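Local coordinates for protein interferon alpha/beta receptor 1 (PDB 3WCY) that pairs with IFNAR2 to form the cell-surface receptor for type I interferons and, once interferon is bound, switches on JAK-STAT signalling, at residues A[97-109]-A[174-186]. Residues are numbered along the deposited sequence; the frame is centred on the assembly and turned at random.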
ATOM      1  N   PHE A  97       5.545   1.156  23.977  1.00113.66           N
ATOM      2  CA  PHE A  97       5.481   1.502  22.552  1.00111.07           C
ATOM      3  C   PHE A  97       6.097   2.869  22.174  1.00113.91           C
ATOM      4  O   PHE A  97       6.426   3.079  21.005  1.00111.85           O
ATOM      5  CB  PHE A  97       4.033   1.355  22.039  1.00111.63           C
ATOM      6  CG  PHE A  97       3.786   1.614  20.570  1.00111.46           C
ATOM      7  CD1 PHE A  97       4.472   0.898  19.593  1.00113.33           C
ATOM      8  CD2 PHE A  97       2.836   2.541  20.161  1.00112.89           C
ATOM      9  CE1 PHE A  97       4.240   1.135  18.237  1.00112.69           C
ATOM     10  CE2 PHE A  97       2.588   2.758  18.803  1.00114.11           C
ATOM     11  CZ  PHE A  97       3.295   2.058  17.852  1.00111.14           C
ATOM     12  N   TYR A  98       6.270   3.783  23.146  1.00112.11           N
ATOM     13  CA  TYR A  98       6.860   5.099  22.883  1.00112.83           C
ATOM     14  C   TYR A  98       8.388   5.121  23.098  1.00117.23           C
ATOM     15  O   TYR A  98       9.097   5.830  22.380  1.00116.62           O
ATOM     16  CB  TYR A  98       6.185   6.198  23.729  1.00115.85           C
ATOM     17  CG  TYR A  98       4.703   6.393  23.483  1.00117.25           C
ATOM     18  CD1 TYR A  98       4.239   6.941  22.289  1.00118.13           C
ATOM     19  CD2 TYR A  98       3.771   6.131  24.483  1.00118.93           C
ATOM     20  CE1 TYR A  98       2.877   7.151  22.067  1.00118.56           C
ATOM     21  CE2 TYR A  98       2.407   6.357  24.281  1.00119.34           C
ATOM     22  CZ  TYR A  98       1.964   6.868  23.070  1.00126.20           C
ATOM     23  OH  TYR A  98       0.621   7.086  22.861  1.00126.82           O
ATOM     24  N   THR A  99       8.885   4.357  24.082  1.00114.64           N
ATOM     25  CA  THR A  99      10.313   4.299  24.416  1.00115.74           C
ATOM     26  C   THR A  99      11.102   3.231  23.647  1.00117.65           C
ATOM     27  O   THR A  99      12.339   3.251  23.683  1.00117.90           O
ATOM     28  CB  THR A  99      10.523   4.184  25.940  1.00129.41           C
ATOM     29  OG1 THR A  99       9.722   3.118  26.459  1.00129.39           O
ATOM     30  CG2 THR A  99      10.227   5.487  26.678  1.00130.55           C
ATOM     31  N   ALA A 100      10.402   2.305  22.961  1.00112.04           N
ATOM     32  CA  ALA A 100      11.029   1.210  22.208  1.00110.30           C
ATOM     33  C   ALA A 100      11.694   1.654  20.905  1.00111.52           C
ATOM     34  O   ALA A 100      11.095   2.388  20.115  1.00110.74           O
ATOM     35  CB  ALA A 100      10.022   0.106  21.936  1.00109.75           C
ATOM     36  N   HIS A 101      12.937   1.195  20.693  1.00106.39           N
ATOM     37  CA  HIS A 101      13.747   1.476  19.510  1.00104.53           C
ATOM     38  C   HIS A 101      13.573   0.368  18.481  1.00103.74           C
ATOM     39  O   HIS A 101      13.167  -0.746  18.828  1.00102.96           O
ATOM     40  CB  HIS A 101      15.234   1.576  19.892  1.00106.64           C
ATOM     41  CG  HIS A 101      15.586   2.797  20.676  1.00111.69           C
ATOM     42  ND1 HIS A 101      16.122   3.917  20.066  1.00113.82           N
ATOM     43  CD2 HIS A 101      15.470   3.034  22.002  1.00114.91           C
ATOM     44  CE1 HIS A 101      16.319   4.794  21.034  1.00114.99           C
ATOM     45  NE2 HIS A 101      15.941   4.308  22.217  1.00116.10           N
ATOM     46  N   MET A 102      13.920   0.665  17.223  1.00 97.22           N
ATOM     47  CA  MET A 102      13.838  -0.280  16.114  1.00 94.52           C
ATOM     48  C   MET A 102      15.209  -0.859  15.778  1.00 96.89           C
ATOM     49  O   MET A 102      16.117  -0.111  15.395  1.00 97.02           O
ATOM     50  CB  MET A 102      13.271   0.413  14.878  1.00 95.64           C
ATOM     51  CG  MET A 102      11.784   0.398  14.815  1.00 98.31           C
ATOM     52  SD  MET A 102      11.208   1.581  13.591  1.00102.00           S
ATOM     53  CE  MET A 102      11.728   0.791  12.110  1.00 97.75           C
ATOM     54  N   SER A 103      15.355  -2.196  15.895  1.00 91.44           N
ATOM     55  CA  SER A 103      16.598  -2.897  15.554  1.00 90.27           C
ATOM     56  C   SER A 103      16.698  -2.940  14.023  1.00 90.60           C
ATOM     57  O   SER A 103      15.656  -2.867  13.379  1.00 88.38           O
ATOM     58  CB  SER A 103      16.604  -4.308  16.136  1.00 93.05           C
ATOM     59  OG  SER A 103      15.634  -5.125  15.506  1.00100.19           O
ATOM     60  N   PRO A 104      17.900  -3.001  13.398  1.00 86.76           N
ATOM     61  CA  PRO A 104      17.951  -3.021  11.921  1.00 85.29           C
ATOM     62  C   PRO A 104      17.212  -4.219  11.295  1.00 86.34           C
ATOM     63  O   PRO A 104      17.075  -5.248  11.966  1.00 86.50           O
ATOM     64  CB  PRO A 104      19.451  -3.033  11.618  1.00 87.78           C
ATOM     65  CG  PRO A 104      20.111  -2.565  12.878  1.00 93.48           C
ATOM     66  CD  PRO A 104      19.255  -3.072  13.979  1.00 89.11           C
ATOM     67  N   PRO A 105      16.669  -4.110  10.059  1.00 79.88           N
ATOM     68  CA  PRO A 105      15.952  -5.259   9.480  1.00 78.54           C
ATOM     69  C   PRO A 105      16.896  -6.375   9.019  1.00 82.67           C
ATOM     70  O   PRO A 105      18.004  -6.081   8.565  1.00 82.74           O
ATOM     71  CB  PRO A 105      15.184  -4.643   8.309  1.00 79.28           C
ATOM     72  CG  PRO A 105      15.979  -3.476   7.899  1.00 84.19           C
ATOM     73  CD  PRO A 105      16.719  -2.975   9.114  1.00 81.03           C
ATOM     74  N   GLU A 106      16.473  -7.644   9.154  1.00 78.82           N
ATOM     75  CA  GLU A 106      17.286  -8.779   8.713  1.00 79.20           C
ATOM     76  C   GLU A 106      17.286  -8.824   7.167  1.00 82.18           C
ATOM     77  O   GLU A 106      16.224  -8.731   6.545  1.00 81.00           O
ATOM     78  CB  GLU A 106      16.791 -10.097   9.341  1.00 80.99           C
ATOM     79  CG  GLU A 106      17.777 -11.252   9.220  1.00 96.94           C
ATOM     80  CD  GLU A 106      17.295 -12.586   9.763  1.00129.86           C
ATOM     81  OE1 GLU A 106      17.858 -13.046  10.784  1.00132.69           O
ATOM     82  OE2 GLU A 106      16.377 -13.186   9.155  1.00125.33           O
ATOM     83  N   VAL A 107      18.483  -8.924   6.558  1.00 78.23           N
ATOM     84  CA  VAL A 107      18.617  -8.913   5.098  1.00 77.15           C
ATOM     85  C   VAL A 107      19.459 -10.059   4.536  1.00 79.44           C
ATOM     86  O   VAL A 107      20.572 -10.284   5.002  1.00 79.49           O
ATOM     87  CB  VAL A 107      18.993  -7.501   4.540  1.00 80.86           C
ATOM     88  CG1 VAL A 107      19.951  -6.756   5.463  1.00 81.33           C
ATOM     89  CG2 VAL A 107      19.547  -7.564   3.118  1.00 80.73           C
ATOM     90  N   ARG A 108      18.913 -10.783   3.542  1.00 74.74           N
ATOM     91  CA  ARG A 108      19.613 -11.870   2.852  1.00 75.05           C
ATOM     92  C   ARG A 108      19.628 -11.547   1.363  1.00 77.63           C
ATOM     93  O   ARG A 108      18.578 -11.267   0.783  1.00 75.86           O
ATOM     94  CB  ARG A 108      18.971 -13.258   3.103  1.00 77.94           C
ATOM     95  CG  ARG A 108      18.697 -13.633   4.569  1.00 95.70           C
ATOM     96  CD  ARG A 108      19.936 -13.903   5.413  1.00108.52           C
ATOM     97  NE  ARG A 108      19.588 -13.997   6.832  1.00118.63           N
ATOM     98  CZ  ARG A 108      20.436 -14.337   7.797  1.00139.37           C
ATOM     99  NH1 ARG A 108      21.698 -14.636   7.510  1.00130.06           N
ATOM    100  NH2 ARG A 108      20.027 -14.393   9.057  1.00130.06           N
ATOM    101  N   LEU A 109      20.821 -11.576   0.753  1.00 75.18           N
ATOM    102  CA  LEU A 109      21.019 -11.263  -0.666  1.00 75.46           C
ATOM    103  C   LEU A 109      21.017 -12.502  -1.560  1.00 82.86           C
ATOM    104  O   LEU A 109      21.496 -13.566  -1.160  1.00 83.32           O
ATOM    105  CB  LEU A 109      22.319 -10.463  -0.875  1.00 75.42           C
ATOM    106  CG  LEU A 109      22.497  -9.204  -0.028  1.00 78.54           C
ATOM    107  CD1 LEU A 109      23.917  -8.794   0.014  1.00 78.64           C
ATOM    108  CD2 LEU A 109      21.653  -8.074  -0.542  1.00 79.88           C
ATOM    109  N   LEU A 174      25.437  -3.834  -0.041  1.00 86.12           N
ATOM    110  CA  LEU A 174      24.103  -3.365   0.346  1.00 84.53           C
ATOM    111  C   LEU A 174      23.941  -2.916   1.799  1.00 85.94           C
ATOM    112  O   LEU A 174      24.639  -3.403   2.691  1.00 84.86           O
ATOM    113  CB  LEU A 174      23.063  -4.467   0.049  1.00 83.90           C
ATOM    114  CG  LEU A 174      22.559  -4.692  -1.392  1.00 89.15           C
ATOM    115  CD1 LEU A 174      21.815  -3.520  -1.923  1.00 89.84           C
ATOM    116  CD2 LEU A 174      23.625  -5.240  -2.339  1.00 92.20           C
ATOM    117  N   GLU A 175      22.959  -2.019   2.024  1.00 81.67           N
ATOM    118  CA  GLU A 175      22.581  -1.454   3.319  1.00 81.61           C
ATOM    119  C   GLU A 175      21.071  -1.137   3.314  1.00 85.15           C
ATOM    120  O   GLU A 175      20.607  -0.358   2.476  1.00 84.43           O
ATOM    121  CB  GLU A 175      23.412  -0.194   3.617  1.00 84.22           C
ATOM    122  CG  GLU A 175      24.153  -0.260   4.945  1.00 96.99           C
ATOM    123  CD  GLU A 175      24.885   0.996   5.394  1.00109.42           C
ATOM    124  OE1 GLU A 175      24.813   2.025   4.681  1.00 97.52           O
ATOM    125  OE2 GLU A 175      25.518   0.951   6.476  1.00 89.61           O
ATOM    126  N   VAL A 176      20.303  -1.777   4.221  1.00 81.84           N
ATOM    127  CA  VAL A 176      18.844  -1.617   4.320  1.00 81.26           C
ATOM    128  C   VAL A 176      18.453  -0.982   5.651  1.00 86.99           C
ATOM    129  O   VAL A 176      18.826  -1.479   6.715  1.00 87.33           O
ATOM    130  CB  VAL A 176      18.076  -2.949   4.068  1.00 83.80           C
ATOM    131  CG1 VAL A 176      16.565  -2.753   4.135  1.00 82.36           C
ATOM    132  CG2 VAL A 176      18.471  -3.577   2.737  1.00 83.57           C
ATOM    133  N   LYS A 177      17.678   0.103   5.571  1.00 84.36           N
ATOM    134  CA  LYS A 177      17.161   0.870   6.699  1.00 84.86           C
ATOM    135  C   LYS A 177      15.645   0.621   6.838  1.00 90.56           C
ATOM    136  O   LYS A 177      14.910   0.680   5.839  1.00 89.76           O
ATOM    137  CB  LYS A 177      17.439   2.367   6.454  1.00 87.01           C
ATOM    138  CG  LYS A 177      17.098   3.314   7.596  1.00 94.54           C
ATOM    139  CD  LYS A 177      17.367   4.761   7.186  1.00106.97           C
ATOM    140  CE  LYS A 177      17.612   5.700   8.353  1.00119.63           C
ATOM    141  NZ  LYS A 177      18.976   5.549   8.932  1.00122.70           N
ATOM    142  N   ALA A 178      15.181   0.347   8.071  1.00 88.05           N
ATOM    143  CA  ALA A 178      13.753   0.176   8.341  1.00 87.37           C
ATOM    144  C   ALA A 178      13.226   1.495   8.865  1.00 93.30           C
ATOM    145  O   ALA A 178      13.779   2.055   9.818  1.00 93.36           O
ATOM    146  CB  ALA A 178      13.523  -0.925   9.362  1.00 87.95           C
ATOM    147  N   ILE A 179      12.201   2.034   8.215  1.00 91.83           N
ATOM    148  CA  ILE A 179      11.623   3.305   8.653  1.00 93.36           C
ATOM    149  C   ILE A 179      10.143   3.200   8.982  1.00 99.91           C
ATOM    150  O   ILE A 179       9.431   2.453   8.314  1.00 98.74           O
ATOM    151  CB  ILE A 179      11.976   4.506   7.729  1.00 96.76           C
ATOM    152  CG1 ILE A 179      11.718   4.198   6.235  1.00 96.26           C
ATOM    153  CG2 ILE A 179      13.422   4.962   7.971  1.00 98.56           C
ATOM    154  CD1 ILE A 179      11.507   5.442   5.338  1.00102.34           C
ATOM    155  N   HIS A 180       9.697   3.906  10.047  1.00 99.90           N
ATOM    156  CA  HIS A 180       8.291   4.007  10.469  1.00100.72           C
ATOM    157  C   HIS A 180       7.850   5.425  10.022  1.00106.26           C
ATOM    158  O   HIS A 180       8.048   6.385  10.775  1.00106.90           O
ATOM    159  CB  HIS A 180       8.144   3.828  12.001  1.00102.64           C
ATOM    160  CG  HIS A 180       6.769   3.425  12.467  1.00106.03           C
ATOM    161  ND1 HIS A 180       5.616   3.801  11.778  1.00107.33           N
ATOM    162  CD2 HIS A 180       6.405   2.708  13.556  1.00108.24           C
ATOM    163  CE1 HIS A 180       4.604   3.291  12.462  1.00106.47           C
ATOM    164  NE2 HIS A 180       5.025   2.626  13.540  1.00107.40           N
ATOM    165  N   PRO A 181       7.334   5.595   8.775  1.00103.30           N
ATOM    166  CA  PRO A 181       7.020   6.951   8.286  1.00104.12           C
ATOM    167  C   PRO A 181       5.927   7.735   9.007  1.00110.17           C
ATOM    168  O   PRO A 181       5.801   8.936   8.760  1.00110.92           O
ATOM    169  CB  PRO A 181       6.693   6.730   6.804  1.00105.06           C
ATOM    170  CG  PRO A 181       6.254   5.321   6.717  1.00108.36           C
ATOM    171  CD  PRO A 181       7.081   4.584   7.726  1.00104.07           C
ATOM    172  N   SER A 182       5.148   7.079   9.888  1.00107.23           N
ATOM    173  CA  SER A 182       4.063   7.736  10.619  1.00107.52           C
ATOM    174  C   SER A 182       4.361   7.974  12.102  1.00111.80           C
ATOM    175  O   SER A 182       3.983   9.021  12.632  1.00112.20           O
ATOM    176  CB  SER A 182       2.752   6.978  10.435  1.00110.59           C
ATOM    177  OG  SER A 182       2.390   6.913   9.064  1.00118.99           O
ATOM    178  N   LEU A 183       5.038   7.022  12.767  1.00107.98           N
ATOM    179  CA  LEU A 183       5.360   7.130  14.191  1.00108.73           C
ATOM    180  C   LEU A 183       6.736   7.750  14.469  1.00113.04           C
ATOM    181  O   LEU A 183       7.381   7.382  15.456  1.00113.83           O
ATOM    182  CB  LEU A 183       5.201   5.771  14.891  1.00108.59           C
ATOM    183  CG  LEU A 183       4.826   5.806  16.369  1.00114.82           C
ATOM    184  CD1 LEU A 183       3.361   5.523  16.564  1.00114.69           C
ATOM    185  CD2 LEU A 183       5.650   4.816  17.156  1.00118.18           C
ATOM    186  N   LYS A 184       7.178   8.708  13.613  1.00108.79           N
ATOM    187  CA  LYS A 184       8.439   9.458  13.766  1.00109.64           C
ATOM    188  C   LYS A 184       9.743   8.607  13.670  1.00113.19           C
ATOM    189  O   LYS A 184      10.636   8.952  12.889  1.00113.08           O
ATOM    190  CB  LYS A 184       8.399  10.276  15.076  1.00113.23           C
ATOM    191  CG  LYS A 184       9.237  11.544  15.098  1.00131.14           C
ATOM    192  CD  LYS A 184       8.839  12.457  16.272  1.00144.66           C
ATOM    193  CE  LYS A 184       9.123  11.868  17.642  1.00155.47           C
ATOM    194  NZ  LYS A 184       8.619  12.734  18.736  1.00165.05           N
ATOM    195  N   LYS A 185       9.838   7.518  14.467  1.00108.50           N
ATOM    196  CA  LYS A 185      10.971   6.598  14.588  1.00108.10           C
ATOM    197  C   LYS A 185      11.572   6.026  13.294  1.00111.21           C
ATOM    198  O   LYS A 185      10.934   6.025  12.238  1.00110.20           O
ATOM    199  CB  LYS A 185      10.670   5.492  15.612  1.00110.35           C
ATOM    200  CG  LYS A 185      10.865   5.948  17.053  1.00126.19           C
ATOM    201  CD  LYS A 185       9.544   6.091  17.798  1.00134.25           C
ATOM    202  CE  LYS A 185       9.299   4.955  18.764  1.00141.07           C
ATOM    203  NZ  LYS A 185      10.218   5.011  19.937  1.00147.94           N
ATOM    204  N   HIS A 186      12.830   5.555  13.397  1.00107.44           N
ATOM    205  CA  HIS A 186      13.641   4.985  12.317  1.00105.95           C
ATOM    206  C   HIS A 186      14.677   4.000  12.890  1.00107.36           C
ATOM    207  O   HIS A 186      14.894   3.960  14.107  1.00107.77           O
ATOM    208  CB  HIS A 186      14.324   6.105  11.503  1.00107.57           C
ATOM    209  CG  HIS A 186      15.079   7.083  12.347  1.00112.89           C
ATOM    210  ND1 HIS A 186      14.439   8.136  12.982  1.00115.57           N
ATOM    211  CD2 HIS A 186      16.396   7.126  12.654  1.00115.87           C
ATOM    212  CE1 HIS A 186      15.381   8.783  13.646  1.00116.66           C
ATOM    213  NE2 HIS A 186      16.576   8.212  13.479  1.00117.24           N
TER
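K185 donates from NZ to two backbone carbonyls across the contact, Y98 O and A100 O, both 2.8 Å from NZ. Neither bond follows a lone pair: the ammonium stands above both carbonyl planes, 55° out of that of Y98 and 38° out of that of A100. Three bends in the lysine chain, at chi2, chi3 and chi4, bring NZ to both oxygens. With an alanine here, Y98 O and A100 O would probably lose their shared donor, and residues 97-100 their polar tie to the 183-186 loop. The apolar part begins with F97, where CG anti to the backbone N (chi1 -177°) carries the ring to L183, whose two methyls it meets obliquely, CE2 3.6 Å from CD1. Strands 106-111 and 171-179 belong to different sheets of a fibronectin type-III beta sandwich, the second in the receptor's extracellular part, and face each other across its core. M102, bent at chi3, lays CE 3.7 Å from A178 CB, while its SD passes H180 CB. P105 sets CD 3.8 Å from that same A178 methyl and CG against V176 CG1. Farther along the strands, V107 CG2 meets V176 CG2 at 4.1 Å, V118 touching both valines, and L109 CD2 lies 3.6 Å from L174 CG.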